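Local coordinates for protein endonuclease Bse634IR (Geobacillus stearothermophilus, PDB 3V20) that probably acts as a type II restriction endonuclease, cutting DNA strands by metal-dependent hydrolysis, and is bound here to DNA and calcium, at residues 145-150 with 195-200. The protein carries 1 engineered substitution. Numbering follows the deposited sequence.
Sequences PDLLII and VGLKTS. With CA (calcium ion), chain F; nucleotides of chain C.
Asp146 reaches across to Leu197 just where the antiparallel strands 147-151 and 191-198 run out into the DNA site. Its CB lies 3.3 Å from Val195 O and also rests against the Leu197 side chain. CG stands anti to the carbonyl carbon (chi1 -66°) and faces the calcium ion without bonding it. OD1, beside OP1 of DC6 in chain C, stays outside the bonding sphere, 3.3 Å from the calcium ion, whereas OD2 binds the ion at 2.3 Å. OD2 also accepts, through its anti lone pair, the N-H of Leu197 (OD2 to N 2.6 Å, 172° at the hydrogen). Metal and amide together fix this oxygen, a task suited to a short acid, with fewer torsions to fix than a glutamate. Leu197 O binds the same ion at 2.4 Å, and DC6 OP1 and a water join them. Behind the site, Leu147 N and O both pair with Val195; because Asp146 also faces Val195, the pairing starts with a classic beta bulge. Branched apolar groups suit the buried face: Leu147 CG meets Leu197 CD1 at 4.0 Å, and Ile83 of helix 68-93 packs on both leucines. Next along the chain, Thr199 N donates to DC7 OP1 of the DNA at 2.6 Å; its hydroxyl probably bonds DG8 OP1, though too closely for the length to be trusted. A valine in place of Thr199 would probably leave DG8 OP1 without its likely hydroxyl partner and weaken the grip on that phosphate. Ser200 OG holds the same phosphate through OP2, while Lys198 NZ bonds to Gln208. Pro145, Asp146 and Lys198, with Gly196 where the classical motif has its acid, make this metal site consistent with a variant PD-(D/E)XK nuclease core.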
loop_
_atom_site.group_PDB
_atom_site.type_symbol
_atom_site.label_atom_id
_atom_site.label_comp_id
_atom_site.label_asym_id
_atom_site.label_seq_id
_atom_site.Cartn_x
_atom_site.Cartn_y
_atom_site.Cartn_z
ATOM N N PRO A 145 -0.298 -2.162 13.783
ATOM C CA PRO A 145 1.157 -2.035 13.690
ATOM C C PRO A 145 1.808 -3.393 13.993
ATOM O O PRO A 145 1.252 -4.165 14.791
ATOM C CB PRO A 145 1.503 -1.020 14.791
ATOM C CG PRO A 145 0.220 -0.459 15.257
ATOM C CD PRO A 145 -0.833 -1.462 14.963
ATOM N N ASP A 146 2.943 -3.696 13.359
ATOM C CA ASP A 146 3.661 -4.955 13.631
ATOM C C ASP A 146 4.218 -5.094 15.048
ATOM O O ASP A 146 4.031 -6.138 15.683
ATOM C CB ASP A 146 4.775 -5.177 12.620
ATOM C CG ASP A 146 4.242 -5.402 11.229
ATOM O OD1 ASP A 146 3.227 -6.131 11.092
ATOM O OD2 ASP A 146 4.823 -4.842 10.274
ATOM N N LEU A 147 4.918 -4.060 15.520
ATOM C CA LEU A 147 5.431 -4.002 16.888
ATOM C C LEU A 147 4.920 -2.767 17.594
ATOM O O LEU A 147 4.897 -1.690 17.010
ATOM C CB LEU A 147 6.964 -3.959 16.918
ATOM C CG LEU A 147 7.865 -5.061 16.364
ATOM C CD1 LEU A 147 9.310 -4.601 16.535
ATOM C CD2 LEU A 147 7.618 -6.394 17.068
ATOM N N LEU A 148 4.500 -2.933 18.845
ATOM C CA LEU A 148 4.217 -1.800 19.734
ATOM C C LEU A 148 5.259 -1.719 20.833
ATOM O O LEU A 148 5.623 -2.736 21.427
ATOM C CB LEU A 148 2.839 -1.916 20.397
ATOM C CG LEU A 148 1.572 -1.749 19.566
ATOM C CD1 LEU A 148 0.404 -1.625 20.516
ATOM C CD2 LEU A 148 1.630 -0.527 18.655
ATOM N N ILE A 149 5.739 -0.505 21.089
ATOM C CA ILE A 149 6.608 -0.244 22.230
ATOM C C ILE A 149 5.831 0.536 23.297
ATOM O O ILE A 149 5.324 1.629 23.049
ATOM C CB ILE A 149 7.933 0.458 21.827
ATOM C CG1 ILE A 149 8.811 -0.490 21.004
ATOM C CG2 ILE A 149 8.715 0.869 23.052
ATOM C CD1 ILE A 149 8.678 -0.293 19.555
ATOM N N ILE A 150 5.749 -0.063 24.481
ATOM C CA ILE A 150 4.929 0.426 25.574
ATOM C C ILE A 150 5.798 0.624 26.804
ATOM O O ILE A 150 6.556 -0.277 27.190
ATOM C CB ILE A 150 3.799 -0.579 25.885
ATOM C CG1 ILE A 150 2.822 -0.641 24.704
ATOM C CG2 ILE A 150 3.063 -0.201 27.164
ATOM C CD1 ILE A 150 1.891 -1.813 24.745
ATOM N N VAL A 195 6.221 0.112 15.052
ATOM C CA VAL A 195 7.126 -0.230 13.954
ATOM C C VAL A 195 6.424 -1.100 12.905
ATOM O O VAL A 195 5.732 -2.070 13.249
ATOM C CB VAL A 195 8.379 -0.977 14.458
ATOM C CG1 VAL A 195 9.301 -1.298 13.314
ATOM C CG2 VAL A 195 9.118 -0.169 15.553
ATOM N N GLY A 196 6.598 -0.737 11.629
ATOM C CA GLY A 196 6.119 -1.535 10.508
ATOM C C GLY A 196 7.267 -2.310 9.917
ATOM O O GLY A 196 8.300 -1.724 9.582
ATOM N N LEU A 197 7.099 -3.628 9.793
ATOM C CA LEU A 197 8.176 -4.529 9.323
ATOM C C LEU A 197 7.902 -5.116 7.948
ATOM O O LEU A 197 6.833 -5.655 7.721
ATOM C CB LEU A 197 8.366 -5.671 10.317
ATOM C CG LEU A 197 8.728 -5.271 11.768
ATOM C CD1 LEU A 197 8.549 -6.479 12.673
ATOM C CD2 LEU A 197 10.136 -4.670 11.878
ATOM N N LYS A 198 8.869 -5.035 7.032
ATOM C CA LYS A 198 8.698 -5.582 5.682
ATOM C C LYS A 198 9.963 -6.276 5.210
ATOM O O LYS A 198 11.039 -5.714 5.379
ATOM C CB LYS A 198 8.393 -4.458 4.706
ATOM C CG LYS A 198 7.029 -3.862 4.859
ATOM C CD LYS A 198 6.923 -2.591 4.072
ATOM C CE LYS A 198 5.512 -2.274 3.714
ATOM N NZ LYS A 198 4.549 -3.151 4.369
ATOM N N THR A 199 9.870 -7.453 4.592
ATOM C CA THR A 199 11.108 -8.101 4.153
ATOM C C THR A 199 11.757 -7.256 3.074
ATOM O O THR A 199 12.982 -7.163 3.017
ATOM C CB THR A 199 10.935 -9.563 3.621
ATOM O OG1 THR A 199 9.930 -9.601 2.594
ATOM C CG2 THR A 199 10.558 -10.513 4.744
ATOM N N SER A 200 10.921 -6.645 2.233
ATOM C CA SER A 200 11.382 -5.768 1.164
ATOM C C SER A 200 10.409 -4.632 1.006
ATOM O O SER A 200 9.288 -4.707 1.512
ATOM C CB SER A 200 11.518 -6.530 -0.168
ATOM O OG SER A 200 10.281 -7.156 -0.518
HETATM CA CA CA F . 4.498 -5.466 8.119
ATOM P P DC C 7 6.265 -8.418 4.207
ATOM O OP1 DC C 7 7.515 -8.599 4.953
ATOM O OP2 DC C 7 5.713 -7.052 4.067
ATOM O "O5'" DC C 7 6.455 -9.044 2.762
ATOM C "C5'" DC C 7 6.912 -10.386 2.614
ATOM C "C4'" DC C 7 7.034 -10.678 1.134
ATOM O "O4'" DC C 7 5.718 -10.722 0.535
ATOM C "C3'" DC C 7 7.807 -9.620 0.342
ATOM O "O3'" DC C 7 8.539 -10.211 -0.713
ATOM C "C2'" DC C 7 6.708 -8.767 -0.273
ATOM C "C1'" DC C 7 5.636 -9.813 -0.542
ATOM N N1 DC C 7 4.291 -9.193 -0.693
ATOM C C2 DC C 7 3.506 -9.479 -1.826
ATOM O O2 DC C 7 3.912 -10.291 -2.696
ATOM N N3 DC C 7 2.291 -8.874 -1.941
ATOM C C4 DC C 7 1.869 -8.015 -1.005
ATOM N N4 DC C 7 0.666 -7.455 -1.166
ATOM C C5 DC C 7 2.650 -7.702 0.159
ATOM C C6 DC C 7 3.845 -8.321 0.262
ATOM P P DG C 8 10.027 -10.729 -0.526
ATOM O OP1 DG C 8 10.213 -11.263 0.836
ATOM O OP2 DG C 8 11.004 -9.829 -1.211
ATOM O "O5'" DG C 8 9.836 -12.019 -1.411
ATOM C "C5'" DG C 8 10.389 -12.064 -2.623
ATOM C "C4'" DG C 8 9.391 -12.631 -3.602
ATOM O "O4'" DG C 8 8.160 -11.848 -3.678
ATOM C "C3'" DG C 8 10.044 -12.480 -4.937
ATOM O "O3'" DG C 8 9.691 -13.556 -5.699
ATOM C "C2'" DG C 8 9.496 -11.151 -5.456
ATOM C "C1'" DG C 8 8.085 -11.133 -4.885
ATOM N N9 DG C 8 7.568 -9.805 -4.591
ATOM C C8 DG C 8 8.139 -8.780 -3.859
ATOM N N7 DG C 8 7.392 -7.703 -3.802
ATOM C C5 DG C 8 6.253 -8.034 -4.538
ATOM C C6 DG C 8 5.072 -7.296 -4.843
ATOM O O6 DG C 8 4.788 -6.148 -4.495
ATOM N N1 DG C 8 4.155 -8.019 -5.632
ATOM C C2 DG C 8 4.385 -9.321 -6.072
ATOM N N2 DG C 8 3.452 -9.932 -6.819
ATOM N N3 DG C 8 5.488 -10.003 -5.790
ATOM C C4 DG C 8 6.362 -9.314 -5.029
ATOM P P DC C 6 1.464 -6.353 6.834
ATOM O OP1 DC C 6 2.501 -5.919 7.774
ATOM O OP2 DC C 6 0.959 -5.341 5.905
ATOM O "O5'" DC C 6 1.995 -7.621 6.048
ATOM C "C5'" DC C 6 2.691 -8.651 6.722
ATOM C "C4'" DC C 6 3.009 -9.770 5.756
ATOM O "O4'" DC C 6 1.783 -10.237 5.162
ATOM C "C3'" DC C 6 3.842 -9.399 4.544
ATOM O "O3'" DC C 6 5.182 -9.345 4.938
ATOM C "C2'" DC C 6 3.544 -10.585 3.615
ATOM C "C1'" DC C 6 2.078 -10.929 3.958
ATOM N N1 DC C 6 1.046 -10.498 2.968
ATOM C C2 DC C 6 0.705 -11.311 1.866
ATOM O O2 DC C 6 1.269 -12.416 1.695
ATOM N N3 DC C 6 -0.250 -10.872 0.989
ATOM C C4 DC C 6 -0.858 -9.690 1.185
ATOM N N4 DC C 6 -1.787 -9.307 0.289
ATOM C C5 DC C 6 -0.521 -8.845 2.309
ATOM C C6 DC C 6 0.422 -9.288 3.151
HETATM O O HOH W 1 3.749 -2.844 7.996
#